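Local structure of ATP-dependent CLP protease, putative (Plasmodium falciparum, 2F6I) at residues C[80-85]-C[155-160]; C[31-36]-C[41-46]. The protein is the catalytic domain of a ClpP-type serine protease that probably breaks proteins into small peptides together with an ATP-driven chaperone partner. One frame throughout, in Å; residues are numbered along the deposited sequence.

Contact 1 of 2, residues C[80-85]-C[155-160]; sequences GSINEG and LYLKKL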
ATOM      1  N   GLY C  80     -19.648  -8.833  20.530  1.00 43.16           N
ATOM      2  CA  GLY C  80     -19.271  -7.673  19.746  1.00 46.61           C
ATOM      3  C   GLY C  80     -19.540  -6.366  20.470  1.00 49.11           C
ATOM      4  O   GLY C  80     -18.879  -6.043  21.459  1.00 50.91           O
ATOM      5  N   SER C  81     -20.518  -5.615  19.977  1.00 50.54           N
ATOM      6  CA  SER C  81     -20.890  -4.332  20.568  1.00 51.38           C
ATOM      7  C   SER C  81     -21.892  -4.526  21.706  1.00 52.10           C
ATOM      8  O   SER C  81     -22.919  -5.182  21.532  1.00 51.95           O
ATOM      9  CB  SER C  81     -21.503  -3.429  19.496  1.00 50.53           C
ATOM     10  OG  SER C  81     -22.083  -2.276  20.074  1.00 54.14           O
ATOM     11  N   ILE C  82     -21.592  -3.959  22.871  1.00 51.69           N
ATOM     12  CA  ILE C  82     -22.487  -4.086  24.011  1.00 51.29           C
ATOM     13  C   ILE C  82     -23.744  -3.238  23.830  1.00 52.30           C
ATOM     14  O   ILE C  82     -24.825  -3.636  24.267  1.00 53.32           O
ATOM     15  CB  ILE C  82     -21.772  -3.717  25.331  1.00 50.79           C
ATOM     16  CG1 ILE C  82     -20.707  -4.774  25.643  1.00 50.63           C
ATOM     17  CG2 ILE C  82     -22.776  -3.641  26.472  1.00 50.20           C
ATOM     18  CD1 ILE C  82     -20.000  -4.585  26.968  1.00 51.14           C
ATOM     19  N   ASN C  83     -23.612  -2.079  23.184  1.00 52.28           N
ATOM     20  CA  ASN C  83     -24.770  -1.220  22.932  1.00 53.10           C
ATOM     21  C   ASN C  83     -25.743  -1.959  22.023  1.00 52.18           C
ATOM     22  O   ASN C  83     -26.942  -2.026  22.295  1.00 50.36           O
ATOM     23  CB  ASN C  83     -24.356   0.083  22.242  1.00 56.06           C
ATOM     24  CG  ASN C  83     -23.980   1.173  23.222  1.00 59.83           C
ATOM     25  OD1 ASN C  83     -24.798   1.595  24.042  1.00 61.93           O
ATOM     26  ND2 ASN C  83     -22.736   1.642  23.139  1.00 61.29           N
ATOM     27  N   GLU C  84     -25.215  -2.510  20.937  1.00 51.19           N
ATOM     28  CA  GLU C  84     -26.031  -3.246  19.987  1.00 51.71           C
ATOM     29  C   GLU C  84     -26.558  -4.519  20.633  1.00 50.45           C
ATOM     30  O   GLU C  84     -27.607  -5.037  20.246  1.00 48.96           O
ATOM     31  CB  GLU C  84     -25.214  -3.574  18.736  1.00 54.34           C
ATOM     32  CG  GLU C  84     -24.728  -2.338  17.990  1.00 58.54           C
ATOM     33  CD  GLU C  84     -25.863  -1.378  17.650  1.00 63.95           C
ATOM     34  OE1 GLU C  84     -26.793  -1.786  16.920  1.00 64.57           O
ATOM     35  OE2 GLU C  84     -25.827  -0.215  18.117  1.00 66.30           O
ATOM     36  N   GLY C  85     -25.828  -5.011  21.628  1.00 49.46           N
ATOM     37  CA  GLY C  85     -26.241  -6.213  22.323  1.00 48.09           C
ATOM     38  C   GLY C  85     -27.417  -5.909  23.227  1.00 48.32           C
ATOM     39  O   GLY C  85     -28.417  -6.628  23.232  1.00 48.58           O
ATOM     40  N   LEU C 155     -17.011   1.110  30.876  1.00 56.00           N
ATOM     41  CA  LEU C 155     -17.147   0.485  32.188  1.00 57.47           C
ATOM     42  C   LEU C 155     -18.613   0.364  32.578  1.00 56.53           C
ATOM     43  O   LEU C 155     -19.036  -0.655  33.123  1.00 57.11           O
ATOM     44  CB  LEU C 155     -16.405   1.300  33.252  1.00 60.09           C
ATOM     45  CG  LEU C 155     -14.879   1.187  33.276  1.00 62.72           C
ATOM     46  CD1 LEU C 155     -14.304   2.182  34.271  1.00 63.17           C
ATOM     47  CD2 LEU C 155     -14.477  -0.235  33.642  1.00 63.69           C
ATOM     48  N   TYR C 156     -19.380   1.410  32.297  1.00 54.66           N
ATOM     49  CA  TYR C 156     -20.800   1.428  32.618  1.00 54.31           C
ATOM     50  C   TYR C 156     -21.570   0.324  31.899  1.00 53.52           C
ATOM     51  O   TYR C 156     -22.429  -0.329  32.493  1.00 54.09           O
ATOM     52  CB  TYR C 156     -21.399   2.797  32.272  1.00 54.17           C
ATOM     53  CG  TYR C 156     -22.912   2.835  32.299  1.00 55.47           C
ATOM     54  CD1 TYR C 156     -23.661   2.413  31.195  1.00 55.37           C
ATOM     55  CD2 TYR C 156     -23.600   3.266  33.433  1.00 54.13           C
ATOM     56  CE1 TYR C 156     -25.054   2.419  31.222  1.00 54.32           C
ATOM     57  CE2 TYR C 156     -24.995   3.275  33.470  1.00 53.68           C
ATOM     58  CZ  TYR C 156     -25.713   2.849  32.362  1.00 53.35           C
ATOM     59  OH  TYR C 156     -27.089   2.853  32.392  1.00 53.06           O
ATOM     60  N   LEU C 157     -21.258   0.118  30.624  1.00 52.69           N
ATOM     61  CA  LEU C 157     -21.938  -0.903  29.834  1.00 51.34           C
ATOM     62  C   LEU C 157     -21.592  -2.318  30.278  1.00 51.19           C
ATOM     63  O   LEU C 157     -22.411  -3.227  30.149  1.00 49.46           O
ATOM     64  CB  LEU C 157     -21.616  -0.726  28.347  1.00 49.40           C
ATOM     65  CG  LEU C 157     -22.128   0.581  27.730  1.00 48.45           C
ATOM     66  CD1 LEU C 157     -21.775   0.622  26.252  1.00 48.22           C
ATOM     67  CD2 LEU C 157     -23.635   0.683  27.921  1.00 47.05           C
ATOM     68  N   LYS C 158     -20.382  -2.505  30.797  1.00 52.02           N
ATOM     69  CA  LYS C 158     -19.962  -3.822  31.262  1.00 53.67           C
ATOM     70  C   LYS C 158     -20.624  -4.137  32.596  1.00 53.50           C
ATOM     71  O   LYS C 158     -21.147  -5.234  32.791  1.00 54.08           O
ATOM     72  CB  LYS C 158     -18.440  -3.890  31.413  1.00 54.79           C
ATOM     73  CG  LYS C 158     -17.686  -3.774  30.101  1.00 58.21           C
ATOM     74  CD  LYS C 158     -16.705  -4.924  29.910  1.00 60.70           C
ATOM     75  CE  LYS C 158     -17.426  -6.259  29.754  1.00 62.61           C
ATOM     76  NZ  LYS C 158     -16.479  -7.379  29.480  1.00 62.88           N
ATOM     77  N   LYS C 159     -20.599  -3.175  33.513  1.00 52.95           N
ATOM     78  CA  LYS C 159     -21.215  -3.365  34.820  1.00 53.32           C
ATOM     79  C   LYS C 159     -22.689  -3.698  34.614  1.00 53.65           C
ATOM     80  O   LYS C 159     -23.242  -4.567  35.287  1.00 55.19           O
ATOM     81  CB  LYS C 159     -21.071  -2.103  35.658  1.00 53.05           C
ATOM     82  N   LEU C 160     -23.317  -3.005  33.670  1.00 54.02           N
ATOM     83  CA  LEU C 160     -24.724  -3.225  33.365  1.00 52.34           C
ATOM     84  C   LEU C 160     -24.906  -4.620  32.776  1.00 51.57           C
ATOM     85  O   LEU C 160     -25.868  -5.318  33.094  1.00 52.63           O
ATOM     86  CB  LEU C 160     -25.218  -2.158  32.384  1.00 52.26           C
ATOM     87  CG  LEU C 160     -26.698  -2.175  31.989  1.00 53.37           C
ATOM     88  CD1 LEU C 160     -27.569  -2.126  33.234  1.00 54.57           C
ATOM     89  CD2 LEU C 160     -26.995  -0.987  31.085  1.00 50.44           C
TER
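The first turn of helix 82-94 meets the side of helix 151-169, and the backbones come nearest at I82 and L157, whose CA atoms are 6.7 Å apart. Both side chains start toward the opposite helix and lie alongside one another, pointing opposite ways. I82 CG2 packs on L157 CB at 3.7 Å, close to the carbonyl of L157 as well. With chi1 at -68°, CG1 lies beside the backbone N of I82 and CG2 lies anti to it, and the CG1 branch runs to K158. There CD1 touches K158 CG at 4.0 Å; the bends further along the lysine chain bring CE close too. Helix 151-169 is the handle helix of the ClpP fold, and helix 82-94 belongs to the head. The side chain of K158 lies about 6 Å from that of H134, the predicted active-site histidine. The glycine turn just ahead of helix 82-94 corresponds to one that helps form the oxyanion hole in related ClpP proteases. N83 crosses L157 at about a right angle, with ND2 3.4 Å from L157 CD1. This is plain packing of an amide on a methyl. R130 of a second subunit also packs on N83. S81 is the N-cap of helix 82-94. Its OG accepts a nearly straight bond from E84 N, 3.3 Å long at 172°, which fixes the start of the turn carrying I82 and N83.

Contact 2 of 2, residues C[31-36]-C[41-46]; sequences DVKLFF and IIYLTD
A short connection joins helix 30-37 to strand 41-44, an edge strand of the parallel sheet within the chain, and the residues of this corner pack on each other. The segment axes run at 126° to each other. F36 O accepts a bond from I41 N, 2.8 Å long, with the donor lying above the carbonyl plane. A water ties the two backbones a second time, donating to K33 O and to I41 O. I41 and Y43 point from the strand toward the helix, and F36 meets both. I41 CD1 sits at the edge of the F36 ring, 3.9 Å from F36 CD2. Y43 turns its edge to the F36 face in a T-shaped pair, with centroids 5.7 Å apart and planes at 68°. Y43 OH lies over the rim of that face, 3.6 Å from F36 CE1, and F35 covers the opposite face. The corner belongs to the head of the ClpP fold, at a subunit interface that in relatives carries pockets for chaperone loops. K33 bends at chi2 and chi4, which brings its end over the Y43 ring. K33 CE makes a CH-pi contact 4.1 Å from the Y43 centroid. K33 NZ stands off-centre, 4.9 Å from the same centroid, in a cation-pi contact. NZ also forms a salt bridge with D54 of a neighbouring subunit, and L61 of that subunit packs on Y43.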
ATOM      1  N   ASP C  31     -31.963 -19.036   0.526  1.00 54.58           N
ATOM      2  CA  ASP C  31     -33.195 -19.808   0.640  1.00 52.82           C
ATOM      3  C   ASP C  31     -33.263 -20.755   1.829  1.00 50.30           C
ATOM      4  O   ASP C  31     -34.348 -21.039   2.339  1.00 48.35           O
ATOM      5  CB  ASP C  31     -33.450 -20.595  -0.644  1.00 54.67           C
ATOM      6  CG  ASP C  31     -34.164 -19.769  -1.694  1.00 57.78           C
ATOM      7  OD1 ASP C  31     -34.496 -20.326  -2.763  1.00 59.07           O
ATOM      8  OD2 ASP C  31     -34.396 -18.564  -1.446  1.00 57.91           O
ATOM      9  N   VAL C  32     -32.116 -21.256   2.268  1.00 48.21           N
ATOM     10  CA  VAL C  32     -32.104 -22.156   3.407  1.00 45.21           C
ATOM     11  C   VAL C  32     -32.446 -21.363   4.661  1.00 44.74           C
ATOM     12  O   VAL C  32     -33.243 -21.810   5.488  1.00 44.42           O
ATOM     13  CB  VAL C  32     -30.733 -22.834   3.570  1.00 44.45           C
ATOM     14  CG1 VAL C  32     -30.676 -23.591   4.888  1.00 42.91           C
ATOM     15  CG2 VAL C  32     -30.499 -23.791   2.414  1.00 44.10           C
ATOM     16  N   LYS C  33     -31.853 -20.180   4.793  1.00 43.12           N
ATOM     17  CA  LYS C  33     -32.114 -19.330   5.948  1.00 43.93           C
ATOM     18  C   LYS C  33     -33.548 -18.832   5.911  1.00 43.56           C
ATOM     19  O   LYS C  33     -34.202 -18.718   6.948  1.00 42.63           O
ATOM     20  CB  LYS C  33     -31.155 -18.140   5.970  1.00 44.01           C
ATOM     21  CG  LYS C  33     -29.723 -18.521   6.286  1.00 46.13           C
ATOM     22  CD  LYS C  33     -29.632 -19.250   7.615  1.00 45.57           C
ATOM     23  CE  LYS C  33     -28.196 -19.581   7.956  1.00 47.13           C
ATOM     24  NZ  LYS C  33     -27.362 -18.352   8.029  1.00 49.38           N
ATOM     25  N   LEU C  34     -34.028 -18.539   4.709  1.00 44.74           N
ATOM     26  CA  LEU C  34     -35.392 -18.063   4.523  1.00 46.99           C
ATOM     27  C   LEU C  34     -36.380 -19.151   4.933  1.00 46.24           C
ATOM     28  O   LEU C  34     -37.411 -18.871   5.547  1.00 46.58           O
ATOM     29  CB  LEU C  34     -35.629 -17.686   3.058  1.00 48.30           C
ATOM     30  CG  LEU C  34     -37.016 -17.128   2.733  1.00 49.20           C
ATOM     31  CD1 LEU C  34     -37.241 -15.835   3.510  1.00 47.83           C
ATOM     32  CD2 LEU C  34     -37.128 -16.884   1.236  1.00 48.97           C
ATOM     33  N   PHE C  35     -36.058 -20.393   4.589  1.00 44.57           N
ATOM     34  CA  PHE C  35     -36.915 -21.519   4.926  1.00 45.05           C
ATOM     35  C   PHE C  35     -37.016 -21.692   6.438  1.00 45.47           C
ATOM     36  O   PHE C  35     -38.061 -22.089   6.951  1.00 45.71           O
ATOM     37  CB  PHE C  35     -36.384 -22.800   4.275  1.00 45.76           C
ATOM     38  CG  PHE C  35     -36.976 -24.062   4.840  1.00 47.41           C
ATOM     39  CD1 PHE C  35     -36.419 -24.665   5.967  1.00 46.83           C
ATOM     40  CD2 PHE C  35     -38.095 -24.644   4.254  1.00 47.31           C
ATOM     41  CE1 PHE C  35     -36.967 -25.828   6.501  1.00 46.31           C
ATOM     42  CE2 PHE C  35     -38.653 -25.809   4.782  1.00 45.78           C
ATOM     43  CZ  PHE C  35     -38.087 -26.400   5.906  1.00 45.43           C
ATOM     44  N   PHE C  36     -35.931 -21.402   7.149  1.00 44.16           N
ATOM     45  CA  PHE C  36     -35.948 -21.520   8.598  1.00 45.38           C
ATOM     46  C   PHE C  36     -36.628 -20.308   9.208  1.00 46.00           C
ATOM     47  O   PHE C  36     -37.329 -20.419  10.213  1.00 45.90           O
ATOM     48  CB  PHE C  36     -34.531 -21.658   9.157  1.00 45.21           C
ATOM     49  CG  PHE C  36     -33.975 -23.045   9.042  1.00 46.24           C
ATOM     50  CD1 PHE C  36     -32.938 -23.325   8.163  1.00 46.76           C
ATOM     51  CD2 PHE C  36     -34.511 -24.081   9.798  1.00 47.32           C
ATOM     52  CE1 PHE C  36     -32.440 -24.622   8.039  1.00 48.20           C
ATOM     53  CE2 PHE C  36     -34.023 -25.377   9.681  1.00 48.53           C
ATOM     54  CZ  PHE C  36     -32.986 -25.649   8.798  1.00 48.37           C
ATOM     55  N   ILE C  41     -37.398 -19.704  12.946  1.00 45.73           N
ATOM     56  CA  ILE C  41     -36.052 -20.077  13.348  1.00 45.01           C
ATOM     57  C   ILE C  41     -35.024 -19.082  12.816  1.00 45.14           C
ATOM     58  O   ILE C  41     -34.933 -18.845  11.616  1.00 46.27           O
ATOM     59  CB  ILE C  41     -35.733 -21.506  12.863  1.00 43.59           C
ATOM     60  CG1 ILE C  41     -36.756 -22.475  13.464  1.00 43.09           C
ATOM     61  CG2 ILE C  41     -34.318 -21.900  13.262  1.00 42.47           C
ATOM     62  CD1 ILE C  41     -36.598 -23.917  13.030  1.00 43.50           C
ATOM     63  N   ILE C  42     -34.258 -18.496  13.729  1.00 46.13           N
ATOM     64  CA  ILE C  42     -33.249 -17.507  13.374  1.00 46.43           C
ATOM     65  C   ILE C  42     -31.851 -17.916  13.815  1.00 47.16           C
ATOM     66  O   ILE C  42     -31.680 -18.644  14.795  1.00 46.72           O
ATOM     67  CB  ILE C  42     -33.568 -16.139  14.023  1.00 47.66           C
ATOM     68  CG1 ILE C  42     -34.861 -15.574  13.443  1.00 47.70           C
ATOM     69  CG2 ILE C  42     -32.417 -15.163  13.796  1.00 48.58           C
ATOM     70  CD1 ILE C  42     -35.253 -14.241  14.043  1.00 50.32           C
ATOM     71  N   TYR C  43     -30.852 -17.431  13.085  1.00 47.56           N
ATOM     72  CA  TYR C  43     -29.464 -17.718  13.406  1.00 48.47           C
ATOM     73  C   TYR C  43     -28.722 -16.451  13.809  1.00 49.40           C
ATOM     74  O   TYR C  43     -28.796 -15.430  13.129  1.00 50.81           O
ATOM     75  CB  TYR C  43     -28.741 -18.347  12.212  1.00 47.49           C
ATOM     76  CG  TYR C  43     -29.206 -19.734  11.849  1.00 48.80           C
ATOM     77  CD1 TYR C  43     -30.458 -19.944  11.277  1.00 48.90           C
ATOM     78  CD2 TYR C  43     -28.387 -20.841  12.068  1.00 48.55           C
ATOM     79  CE1 TYR C  43     -30.883 -21.221  10.931  1.00 49.11           C
ATOM     80  CE2 TYR C  43     -28.803 -22.122  11.728  1.00 49.39           C
ATOM     81  CZ  TYR C  43     -30.051 -22.305  11.160  1.00 49.77           C
ATOM     82  OH  TYR C  43     -30.470 -23.571  10.822  1.00 51.52           O
ATOM     83  N   LEU C  44     -28.026 -16.524  14.936  1.00 49.20           N
ATOM     84  CA  LEU C  44     -27.220 -15.418  15.426  1.00 49.58           C
ATOM     85  C   LEU C  44     -25.833 -16.038  15.421  1.00 51.39           C
ATOM     86  O   LEU C  44     -25.282 -16.377  16.466  1.00 51.37           O
ATOM     87  CB  LEU C  44     -27.636 -15.024  16.846  1.00 48.53           C
ATOM     88  CG  LEU C  44     -26.786 -13.959  17.549  1.00 50.15           C
ATOM     89  CD1 LEU C  44     -26.677 -12.723  16.681  1.00 51.39           C
ATOM     90  CD2 LEU C  44     -27.407 -13.612  18.894  1.00 50.51           C
ATOM     91  N   THR C  45     -25.288 -16.210  14.220  1.00 52.98           N
ATOM     92  CA  THR C  45     -23.982 -16.830  14.054  1.00 55.80           C
ATOM     93  C   THR C  45     -22.904 -15.883  13.546  1.00 55.92           C
ATOM     94  O   THR C  45     -21.898 -16.319  12.990  1.00 56.86           O
ATOM     95  CB  THR C  45     -24.078 -18.040  13.100  1.00 56.76           C
ATOM     96  OG1 THR C  45     -24.681 -17.631  11.865  1.00 58.58           O
ATOM     97  CG2 THR C  45     -24.923 -19.142  13.729  1.00 56.24           C
ATOM     98  N   ASP C  46     -23.120 -14.589  13.747  1.00 57.04           N
ATOM     99  CA  ASP C  46     -22.165 -13.571  13.324  1.00 57.69           C
ATOM    100  C   ASP C  46     -21.768 -12.743  14.531  1.00 56.91           C
ATOM    101  O   ASP C  46     -22.306 -12.924  15.619  1.00 56.83           O
ATOM    102  CB  ASP C  46     -22.794 -12.637  12.288  1.00 60.53           C
ATOM    103  CG  ASP C  46     -22.154 -12.762  10.920  1.00 63.92           C
ATOM    104  OD1 ASP C  46     -20.907 -12.825  10.848  1.00 64.50           O
ATOM    105  OD2 ASP C  46     -22.900 -12.781   9.915  1.00 64.80           O
TER
HETATM  106  O   HOH W   1     -33.144 -18.038   9.570  1.00 43.19           O

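Contact 1 and contact 2 share no helix or strand and lie on opposite sides of the chain centre, with their own centres 25 Å apart. Both are partly buried and both touch the second subunit. Contact 1 joins elements 70 residues apart and sits near the predicted active-site histidine. Contact 2 is local, closing a short turn away from that site. Their chemistry differs too. Helix meets helix in 80-85 with 155-160 through aliphatic packing and an amide against a methyl, with no hydrogen bond across. In 31-36 with 41-46, backbone and water bonds join aromatic and cation-pi contacts, and a further subunit supplies the lysine's counter-charge.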